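Local structure of trichothecene 3-O-acetyltransferase (Gibberella zeae, 2RKV) at residues 276-280 with 432-437; 25-29 with 388-394. The protein probably transfers an acetyl group from acetyl-CoA to the 3-hydroxyl of trichothecene mycotoxins such as T-2 and deoxynivalenol, as a BAHD-superfamily acyltransferase. All coordinates share one frame. Residue numbers count along the deposited sequence, not the author numbering.

Contact 1: 276-280 with 432-437; sequences VRLER and EDMDRL
A single carboxylate, that of D433, holds two arginines set three residues apart on the facing segment, a compact salt-bridge network in which one acid serves two bases. R280 grips it bidentately, NE to D433 OD1 at 2.8 Å and NH2 to D433 OD2 at 2.8 Å, while R277 adds NE to D433 OD2 at 3.0 Å. The backbone sets this up: residues 432-437 are helical throughout, whereas 276-280 leave the end of a helix in tight turns, with R280 N bonded to R277 O at 2.9 Å and R280 near phi/psi -128/-16. CA atoms pair V276 with R436 (6.1 Å) and R280 with E432 (8.6 Å), so the segments run in opposite directions. R277 starts away from the helix and returns extended (m, t, t, chi4 near 180°); R280 leaves in the p rotamer. Beside the charges V276 packs its CB on R436 CB at 3.9 Å and its CG1 on L437 CD1 at 4.0 Å. R436 covers E279 CB with one guanidinium face and bridges to E432, its NH1 3.2 Å from E432 OE2. A water joins V276 O, D433 OD1 and R436 NH1; another joins R277 NH2 and D433 OD2. R277 NH1 also reaches S374 O. The network ties the end of helix 261-277 and the turn after it to helix 431-439, whose L437 rests on strand 423-430 and M434 on strand 229-236.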
loop_
_atom_site.group_PDB
_atom_site.type_symbol
_atom_site.label_atom_id
_atom_site.label_comp_id
_atom_site.label_asym_id
_atom_site.label_seq_id
_atom_site.Cartn_x
_atom_site.Cartn_y
_atom_site.Cartn_z
ATOM N N VAL A 276 -2.240 11.071 22.199
ATOM C CA VAL A 276 -1.940 12.480 21.875
ATOM C C VAL A 276 -3.199 13.260 21.483
ATOM O O VAL A 276 -3.293 14.465 21.742
ATOM C CB VAL A 276 -0.806 12.673 20.819
ATOM C CG1 VAL A 276 0.467 11.941 21.244
ATOM C CG2 VAL A 276 -1.260 12.233 19.441
ATOM N N ARG A 277 -4.165 12.571 20.881
ATOM C CA ARG A 277 -5.414 13.205 20.471
ATOM C C ARG A 277 -6.272 13.646 21.664
ATOM O O ARG A 277 -7.102 14.541 21.524
ATOM C CB ARG A 277 -6.202 12.315 19.509
ATOM C CG ARG A 277 -5.606 12.346 18.106
ATOM C CD ARG A 277 -6.107 11.244 17.203
ATOM N NE ARG A 277 -5.597 11.462 15.848
ATOM C CZ ARG A 277 -5.810 10.657 14.812
ATOM N NH1 ARG A 277 -6.515 9.537 14.952
ATOM N NH2 ARG A 277 -5.301 10.980 13.629
ATOM N N LEU A 278 -6.057 13.017 22.820
ATOM C CA LEU A 278 -6.728 13.414 24.062
ATOM C C LEU A 278 -6.449 14.869 24.421
ATOM O O LEU A 278 -7.227 15.496 25.151
ATOM C CB LEU A 278 -6.294 12.520 25.224
ATOM C CG LEU A 278 -6.907 11.122 25.309
ATOM C CD1 LEU A 278 -6.126 10.288 26.312
ATOM C CD2 LEU A 278 -8.389 11.184 25.681
ATOM N N GLU A 279 -5.338 15.397 23.911
ATOM C CA GLU A 279 -4.965 16.794 24.140
ATOM C C GLU A 279 -5.818 17.789 23.350
ATOM O O GLU A 279 -5.789 18.988 23.633
ATOM C CB GLU A 279 -3.473 17.011 23.864
ATOM C CG GLU A 279 -2.543 16.176 24.741
ATOM C CD GLU A 279 -2.809 16.353 26.234
ATOM O OE1 GLU A 279 -2.879 17.513 26.698
ATOM O OE2 GLU A 279 -2.947 15.332 26.943
ATOM N N ARG A 280 -6.588 17.300 22.379
ATOM C CA ARG A 280 -7.447 18.182 21.576
ATOM C C ARG A 280 -8.916 17.775 21.491
ATOM O O ARG A 280 -9.757 18.583 21.094
ATOM C CB ARG A 280 -6.861 18.428 20.180
ATOM C CG ARG A 280 -6.703 17.188 19.329
ATOM C CD ARG A 280 -6.317 17.566 17.908
ATOM N NE ARG A 280 -6.157 16.377 17.068
ATOM C CZ ARG A 280 -7.136 15.800 16.377
ATOM N NH1 ARG A 280 -8.366 16.296 16.404
ATOM N NH2 ARG A 280 -6.884 14.717 15.647
ATOM N N GLU A 432 -0.628 19.317 14.918
ATOM C CA GLU A 432 -0.648 19.295 16.379
ATOM C C GLU A 432 -0.506 17.882 16.951
ATOM O O GLU A 432 0.127 17.701 17.984
ATOM C CB GLU A 432 -1.843 20.057 16.965
ATOM C CG GLU A 432 -3.215 19.522 16.637
ATOM C CD GLU A 432 -4.308 20.457 17.126
ATOM O OE1 GLU A 432 -4.997 21.050 16.275
ATOM O OE2 GLU A 432 -4.464 20.614 18.357
ATOM N N ASP A 433 -1.072 16.897 16.246
ATOM C CA ASP A 433 -0.878 15.477 16.559
ATOM C C ASP A 433 0.556 15.022 16.306
ATOM O O ASP A 433 1.167 14.374 17.154
ATOM C CB ASP A 433 -1.831 14.615 15.727
ATOM C CG ASP A 433 -3.270 14.697 16.200
ATOM O OD1 ASP A 433 -3.549 15.372 17.221
ATOM O OD2 ASP A 433 -4.131 14.087 15.542
ATOM N N MET A 434 1.089 15.354 15.132
ATOM C CA MET A 434 2.463 14.985 14.801
ATOM C C MET A 434 3.474 15.557 15.797
ATOM O O MET A 434 4.373 14.842 16.247
ATOM C CB MET A 434 2.814 15.401 13.369
ATOM C CG MET A 434 4.168 14.887 12.897
ATOM S SD MET A 434 4.148 13.112 12.521
ATOM C CE MET A 434 3.372 13.141 10.904
ATOM N N ASP A 435 3.316 16.837 16.141
ATOM C CA ASP A 435 4.239 17.502 17.066
ATOM C C ASP A 435 4.198 16.866 18.451
ATOM O O ASP A 435 5.246 16.612 19.052
ATOM C CB ASP A 435 3.945 19.005 17.165
ATOM C CG ASP A 435 4.244 19.754 15.876
ATOM O OD1 ASP A 435 5.097 19.295 15.082
ATOM O OD2 ASP A 435 3.613 20.810 15.658
ATOM N N ARG A 436 2.989 16.597 18.944
ATOM C CA ARG A 436 2.811 15.965 20.254
ATOM C C ARG A 436 3.346 14.534 20.257
ATOM O O ARG A 436 3.955 14.090 21.235
ATOM C CB ARG A 436 1.345 15.982 20.677
ATOM C CG ARG A 436 0.846 17.370 21.062
ATOM C CD ARG A 436 -0.599 17.345 21.519
ATOM N NE ARG A 436 -0.986 18.644 22.074
ATOM C CZ ARG A 436 -1.962 19.420 21.606
ATOM N NH1 ARG A 436 -2.706 19.041 20.574
ATOM N NH2 ARG A 436 -2.209 20.585 22.194
ATOM N N LEU A 437 3.115 13.815 19.157
ATOM C CA LEU A 437 3.597 12.444 19.036
ATOM C C LEU A 437 5.114 12.400 19.133
ATOM O O LEU A 437 5.667 11.595 19.871
ATOM C CB LEU A 437 3.121 11.806 17.723
ATOM C CG LEU A 437 3.266 10.287 17.611
ATOM C CD1 LEU A 437 2.386 9.567 18.621
ATOM C CD2 LEU A 437 2.934 9.847 16.191
HETATM O O HOH W 1 -3.375 16.385 19.725
HETATM O O HOH W 2 -4.021 13.659 12.854
#

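Contact 2: 25-29 with 388-394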
loop_
_atom_site.group_PDB
_atom_site.type_symbol
_atom_site.label_atom_id
_atom_site.label_comp_id
_atom_site.label_asym_id
_atom_site.label_seq_id
_atom_site.Cartn_x
_atom_site.Cartn_y
_atom_site.Cartn_z
ATOM N N LEU A 25 12.894 1.838 -4.558
ATOM C CA LEU A 25 14.006 1.013 -4.127
ATOM C C LEU A 25 15.295 1.783 -4.423
ATOM O O LEU A 25 15.508 2.236 -5.546
ATOM C CB LEU A 25 13.988 -0.337 -4.873
ATOM C CG LEU A 25 12.937 -1.390 -4.464
ATOM C CD1 LEU A 25 11.506 -0.916 -4.629
ATOM C CD2 LEU A 25 13.147 -2.713 -5.227
ATOM N N LEU A 26 16.123 1.948 -3.395
ATOM C CA LEU A 26 17.400 2.646 -3.507
ATOM C C LEU A 26 18.545 1.643 -3.545
ATOM O O LEU A 26 18.621 0.747 -2.704
ATOM C CB LEU A 26 17.588 3.606 -2.317
ATOM C CG LEU A 26 18.961 4.278 -2.178
ATOM C CD1 LEU A 26 19.151 5.338 -3.271
ATOM C CD2 LEU A 26 19.114 4.894 -0.787
ATOM N N TYR A 27 19.443 1.812 -4.516
ATOM C CA TYR A 27 20.648 1.003 -4.630
ATOM C C TYR A 27 21.847 1.927 -4.712
ATOM O O TYR A 27 21.776 2.951 -5.408
ATOM C CB TYR A 27 20.644 0.196 -5.920
ATOM C CG TYR A 27 19.511 -0.784 -6.066
ATOM C CD1 TYR A 27 19.686 -2.122 -5.726
ATOM C CD2 TYR A 27 18.281 -0.382 -6.580
ATOM C CE1 TYR A 27 18.657 -3.034 -5.876
ATOM C CE2 TYR A 27 17.239 -1.290 -6.730
ATOM C CZ TYR A 27 17.439 -2.614 -6.378
ATOM O OH TYR A 27 16.422 -3.536 -6.526
ATOM N N PRO A 28 22.959 1.558 -4.053
ATOM C CA PRO A 28 24.183 2.309 -4.311
ATOM C C PRO A 28 24.720 1.971 -5.703
ATOM O O PRO A 28 24.538 0.848 -6.189
ATOM C CB PRO A 28 25.144 1.791 -3.234
ATOM C CG PRO A 28 24.692 0.420 -2.974
ATOM C CD PRO A 28 23.187 0.468 -3.086
ATOM N N VAL A 29 25.373 2.952 -6.327
ATOM C CA VAL A 29 26.037 2.754 -7.614
ATOM C C VAL A 29 27.441 3.304 -7.450
ATOM O O VAL A 29 27.622 4.511 -7.251
ATOM C CB VAL A 29 25.293 3.476 -8.760
ATOM C CG1 VAL A 29 26.100 3.412 -10.057
ATOM C CG2 VAL A 29 23.885 2.882 -8.962
ATOM N N TYR A 388 14.959 -8.191 -4.356
ATOM C CA TYR A 388 15.102 -8.092 -5.829
ATOM C C TYR A 388 16.299 -7.246 -6.257
ATOM O O TYR A 388 16.485 -6.136 -5.757
ATOM C CB TYR A 388 13.821 -7.569 -6.512
ATOM C CG TYR A 388 12.525 -8.169 -5.970
ATOM C CD1 TYR A 388 12.476 -9.492 -5.516
ATOM C CD2 TYR A 388 11.364 -7.406 -5.911
ATOM C CE1 TYR A 388 11.293 -10.030 -4.981
ATOM C CE2 TYR A 388 10.177 -7.931 -5.394
ATOM C CZ TYR A 388 10.150 -9.243 -4.940
ATOM O OH TYR A 388 8.986 -9.764 -4.419
ATOM N N ASP A 389 17.082 -7.776 -7.198
ATOM C CA ASP A 389 18.288 -7.095 -7.689
ATOM C C ASP A 389 18.165 -6.684 -9.157
ATOM O O ASP A 389 18.987 -5.922 -9.661
ATOM C CB ASP A 389 19.522 -7.977 -7.500
ATOM C CG ASP A 389 19.402 -9.311 -8.218
ATOM O OD1 ASP A 389 19.538 -9.340 -9.451
ATOM O OD2 ASP A 389 19.177 -10.341 -7.544
ATOM N N PHE A 390 17.157 -7.219 -9.844
ATOM C CA PHE A 390 16.908 -6.884 -11.259
ATOM C C PHE A 390 18.094 -7.121 -12.208
ATOM O O PHE A 390 18.172 -6.494 -13.266
ATOM C CB PHE A 390 16.389 -5.442 -11.404
ATOM C CG PHE A 390 15.131 -5.178 -10.628
ATOM C CD1 PHE A 390 15.202 -4.696 -9.321
ATOM C CD2 PHE A 390 13.885 -5.437 -11.193
ATOM C CE1 PHE A 390 14.032 -4.467 -8.581
ATOM C CE2 PHE A 390 12.712 -5.213 -10.476
ATOM C CZ PHE A 390 12.788 -4.725 -9.163
ATOM N N GLY A 391 19.008 -8.017 -11.834
ATOM C CA GLY A 391 20.190 -8.294 -12.666
ATOM C C GLY A 391 21.075 -7.072 -12.888
ATOM O O GLY A 391 21.876 -7.034 -13.837
ATOM N N LEU A 392 20.962 -6.082 -12.003
ATOM C CA LEU A 392 21.683 -4.820 -12.195
ATOM C C LEU A 392 23.116 -4.864 -11.679
ATOM O O LEU A 392 23.900 -3.963 -11.972
ATOM C CB LEU A 392 20.926 -3.641 -11.557
ATOM C CG LEU A 392 19.492 -3.401 -12.028
ATOM C CD1 LEU A 392 18.848 -2.249 -11.249
ATOM C CD2 LEU A 392 19.407 -3.188 -13.547
ATOM N N GLY A 393 23.449 -5.900 -10.908
ATOM C CA GLY A 393 24.789 -6.050 -10.328
ATOM C C GLY A 393 25.100 -5.083 -9.194
ATOM O O GLY A 393 26.271 -4.837 -8.878
ATOM N N LEU A 394 24.052 -4.546 -8.568
ATOM C CA LEU A 394 24.214 -3.527 -7.524
ATOM C C LEU A 394 24.020 -4.089 -6.123
ATOM O O LEU A 394 24.214 -3.374 -5.140
ATOM C CB LEU A 394 23.234 -2.368 -7.739
ATOM C CG LEU A 394 23.264 -1.692 -9.118
ATOM C CD1 LEU A 394 22.198 -0.620 -9.206
ATOM C CD2 LEU A 394 24.660 -1.114 -9.363
HETATM O O HOH W 3 26.118 -1.294 -5.680
#
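Residues 389-393, DFGLG, correspond to the DFGWG signature of the BAHD acyltransferases, a motif that lies away from the catalytic centre in this family. Here it forms a type I' turn from D389 to L392, closed by L392 N to D389 O at 3.1 Å, with F390 and G391 both at positive phi. D389 OD1 accepts from G391 N at 2.8 Å, an Asx turn, and the carboxylate also forms salt bridges with R176 and K396. Folded this way, the loop presents two bumps to the strand. The larger is L394, whose CD1 sits in a hollow bounded by Y27 CB at 3.7 Å and V29 CG2 at 3.9 Å, while its CD2 meets P28 O at 3.7 Å. The second is the F390 ring, which turns its edge to L25: F390 CE1 lies 3.9 Å from L25 CD2. In return Y27 reaches out from the strand between these bumps, its hydroxyl tip close to the ring edge, with Y27 OH 3.3 Å from F390 CD1. F390 also packs on helix 161-176 and L394 on helix 35-52, so the loop is wedged between the strand and these helices. At P28 a water spans the gap between P28 O and L394 O. The direct polar link lies at the tip of the tyrosine, where Y27 OH donates to the backbone Y388 O at 2.7 Å.

Chemistry follows location here. Contact 1 is partly buried, joins a helix end and the turn after it to a second helix beside the seven-stranded sheet, and relies largely on salt bridges beside an apolar patch centred on V276. Contact 2 is buried, sets a loop against a strand of the five-stranded sheet, and relies on fitted hydrocarbon and aromatic surfaces with one direct hydrogen bond. Both contain bridging water. They share no helix or strand; the centres of contact 1 and contact 2 are about 39 Å apart, their nearest atoms about 21 Å. Their segments alternate along the chain because loop 388-394 returns to the N-terminal sheet, whereas 432-437 stays with the other half.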